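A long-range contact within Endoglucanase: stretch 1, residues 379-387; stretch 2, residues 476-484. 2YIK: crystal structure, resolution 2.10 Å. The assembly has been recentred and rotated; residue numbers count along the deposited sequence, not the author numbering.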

# COMPACT_ATOMS: atom_id res chain seq x y z
N VAL A 379 0.84 23.41 9.48
CA VAL A 379 0.04 22.78 10.52
C VAL A 379 -1.18 23.65 10.77
O VAL A 379 -1.10 24.88 10.81
N THR A 380 -2.34 23.00 10.87
CA THR A 380 -3.61 23.67 11.08
C THR A 380 -3.69 24.37 12.43
O THR A 380 -2.88 24.11 13.33
N PRO A 381 -4.66 25.29 12.59
CA PRO A 381 -4.80 25.99 13.88
C PRO A 381 -4.94 24.93 14.96
O PRO A 381 -4.48 25.09 16.09
N GLY A 382 -5.58 23.82 14.59
CA GLY A 382 -5.79 22.72 15.52
C GLY A 382 -4.56 21.89 15.85
O GLY A 382 -4.63 21.03 16.73
N GLY A 383 -3.44 22.11 15.16
CA GLY A 383 -2.23 21.36 15.45
C GLY A 383 -1.97 20.12 14.61
O GLY A 383 -1.12 19.29 14.95
N TYR A 384 -2.67 20.02 13.49
CA TYR A 384 -2.56 18.87 12.58
C TYR A 384 -1.65 19.19 11.40
O TYR A 384 -1.87 20.19 10.72
N VAL A 385 -0.63 18.36 11.15
CA VAL A 385 0.27 18.62 10.02
C VAL A 385 -0.43 18.19 8.73
O VAL A 385 -0.71 17.02 8.49
N PHE A 386 -0.70 19.20 7.91
CA PHE A 386 -1.46 19.12 6.67
C PHE A 386 -0.64 19.40 5.40
O PHE A 386 -0.22 20.54 5.19
N LEU A 387 -0.40 18.40 4.55
CA LEU A 387 0.36 18.61 3.31
C LEU A 387 -0.57 19.30 2.30
O LEU A 387 -0.27 20.39 1.81
N VAL A 476 -10.59 8.15 7.04
CA VAL A 476 -11.06 9.01 5.96
C VAL A 476 -10.04 10.09 5.58
O VAL A 476 -9.06 10.32 6.30
N GLY A 477 -10.26 10.73 4.44
CA GLY A 477 -9.37 11.77 3.96
C GLY A 477 -8.87 12.67 5.07
O GLY A 477 -7.69 13.00 5.12
N GLY A 478 -9.78 13.09 5.95
CA GLY A 478 -9.38 13.94 7.05
C GLY A 478 -9.97 15.33 6.99
O GLY A 478 -10.76 15.64 6.10
N PRO A 479 -9.59 16.20 7.94
CA PRO A 479 -10.10 17.58 7.99
C PRO A 479 -9.43 18.47 6.96
O PRO A 479 -8.44 18.07 6.34
N ASP A 480 -9.97 19.67 6.75
CA ASP A 480 -9.36 20.58 5.80
C ASP A 480 -8.32 21.42 6.52
O ASP A 480 -8.00 21.14 7.68
N ALA A 481 -7.78 22.43 5.86
CA ALA A 481 -6.74 23.27 6.46
C ALA A 481 -7.20 24.05 7.68
O ALA A 481 -6.37 24.56 8.44
N SER A 482 -8.50 24.14 7.87
CA SER A 482 -9.06 24.89 9.00
C SER A 482 -9.71 23.95 10.03
O SER A 482 -10.60 24.37 10.79
N ASP A 483 -9.24 22.70 10.06
CA ASP A 483 -9.77 21.65 10.96
C ASP A 483 -11.26 21.41 10.73
O ASP A 483 -11.93 20.79 11.56
N GLN A 484 -11.81 21.84 9.60
CA GLN A 484 -13.23 21.51 9.45
C GLN A 484 -13.41 20.23 8.61
O GLN A 484 -12.51 19.78 7.90

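This is a turn-against-turn contact between two loop segments, held at one end by the carboxylate of Asp483 and filled at the other by aromatic, proline and alanine side chains, with 403 Å² buried over both sides. Neither stretch forms regular helix or strand. Each instead contains a type I beta turn, Thr380 to Gly383 in the first and Asp480 to Asp483 in the second, closed by backbone hydrogen bonds from Gly383 N to Thr380 O (2.8 Å) and from Asp483 N to Asp480 O (3.1 Å). The CA atoms of Thr380 and Ala481 lie 5.6 Å apart, and those of Gly382 and Asp483 6.1 Å, so the turns sit close enough for short side chains to bridge them.

The polar part centres on Asp483, which loses more area to the other stretch than any other residue here, 71 Å². Its CA-to-CB bond points sideways, but chi1 in the m well (-58°) with chi2 at -77° brings the carboxylate nearer to the first turn. There Thr380 OG1 donates to Asp483 OD1 at 2.7 Å, and Gly382 N donates to Asp483 OD2, also at 2.7 Å, with an N-H...O angle of 134°. One carboxylate thus takes a hydroxyl and a backbone amide from the same turn. Gly382 fits this arrangement closely: an ideal CB on it would lie only 2.1 Å from Asp483 OD1, a clash.

Thr380 points toward the second stretch in the p rotamer (chi1 68°). Its hydroxyl has two roles, since Tyr384 N donates to Thr380 OG1 at 3.0 Å and 159°, while the hydroxyl itself donates to Asp483. Its methyl packs against the opposing backbone, with Thr380 CG2 3.4 Å from Ala481 O. Beside it, Pro381 CD approaches Asp483 OD2 at 3.4 Å and Ala481 O at 3.5 Å.

Tyr384 and Phe386 both point toward the second stretch with chi1 near 180° (t; 173° and -175°). Tyr384 meets the proline ring, CE2 to Pro479 CG at 3.6 Å; the approach is oblique, and its hydroxyl is hydrogen-bonded elsewhere in the structure. Phe386 lies against the start of the second turn. Ala481 CB sits over one face of its ring, 4.2 Å from the centroid and 24° off the normal, which identifies a CH-pi contact; the closest side-chain pair is Phe386 CE1 to Ala481 CB at 3.9 Å. At the ring edge, near its plane, Phe386 CE2 comes within 3.4 Å of Pro479 O.

Asp480 contributes differently. Its CA-to-CB bond points away from the first stretch, with chi1 p (57°), and Asp480 OD1 accepts from Ser482 N at 2.8 Å and from Gln484 N at 2.7 Å. These bonds tie the acid to its own stretch, one within the turn and one just past it, in contrast to Asp483, whose carboxylate reaches across. The two aspartates therefore divide the polar work: Asp480 braces the second stretch internally, and Asp483 fastens it to the first.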

# COMPACT_ATOMS: atom_id res chain seq x y z
CB VAL A 379 0.86 22.49 11.83
CG1 VAL A 379 2.26 23.05 11.71
CG2 VAL A 379 0.12 22.99 13.05
CB THR A 380 -4.78 22.67 11.03
OG1 THR A 380 -4.69 21.80 12.17
CG2 THR A 380 -4.73 21.84 9.76
CB PRO A 381 -6.08 26.80 13.68
CG PRO A 381 -6.02 27.15 12.22
CD PRO A 381 -5.61 25.82 11.60
CB TYR A 384 -3.97 18.53 12.10
CG TYR A 384 -4.09 17.48 11.03
CD1 TYR A 384 -3.67 16.17 11.24
CD2 TYR A 384 -4.72 17.78 9.82
CE1 TYR A 384 -3.88 15.18 10.28
CE2 TYR A 384 -4.94 16.80 8.85
CZ TYR A 384 -4.52 15.50 9.09
OH TYR A 384 -4.75 14.53 8.14
CB VAL A 385 1.64 17.92 10.20
CG1 VAL A 385 2.59 18.35 9.10
CG2 VAL A 385 2.24 18.30 11.57
CB PHE A 386 -2.58 20.16 6.85
CG PHE A 386 -3.60 20.20 5.76
CD1 PHE A 386 -3.43 21.03 4.66
CD2 PHE A 386 -4.80 19.49 5.89
CE1 PHE A 386 -4.43 21.17 3.70
CE2 PHE A 386 -5.81 19.63 4.94
CZ PHE A 386 -5.63 20.47 3.85
CB LEU A 387 0.87 17.28 2.73
CG LEU A 387 1.64 17.36 1.40
CD1 LEU A 387 2.76 18.38 1.49
CD2 LEU A 387 2.19 15.99 1.07
CB VAL A 476 -12.39 9.67 6.34
CG1 VAL A 476 -13.42 8.59 6.66
CG2 VAL A 476 -12.18 10.60 7.53
CB PRO A 479 -9.78 18.00 9.42
CG PRO A 479 -8.46 17.29 9.68
CD PRO A 479 -8.70 15.92 9.08
CB ASP A 480 -10.41 21.48 5.11
CG ASP A 480 -11.26 22.29 6.09
OD1 ASP A 480 -10.77 22.65 7.19
OD2 ASP A 480 -12.41 22.59 5.74
CB ALA A 481 -6.19 24.23 5.41
CB SER A 482 -10.11 25.90 8.47
OG SER A 482 -9.49 27.02 7.82
CB ASP A 483 -9.54 22.03 12.44
CG ASP A 483 -8.05 22.25 12.78
OD1 ASP A 483 -7.27 21.27 12.93
OD2 ASP A 483 -7.65 23.43 12.86
CB GLN A 484 -14.02 22.64 8.81
CG GLN A 484 -13.97 23.99 9.55
CD GLN A 484 -14.67 23.94 10.90
OE1 GLN A 484 -15.84 24.33 11.04
NE2 GLN A 484 -13.95 23.48 11.91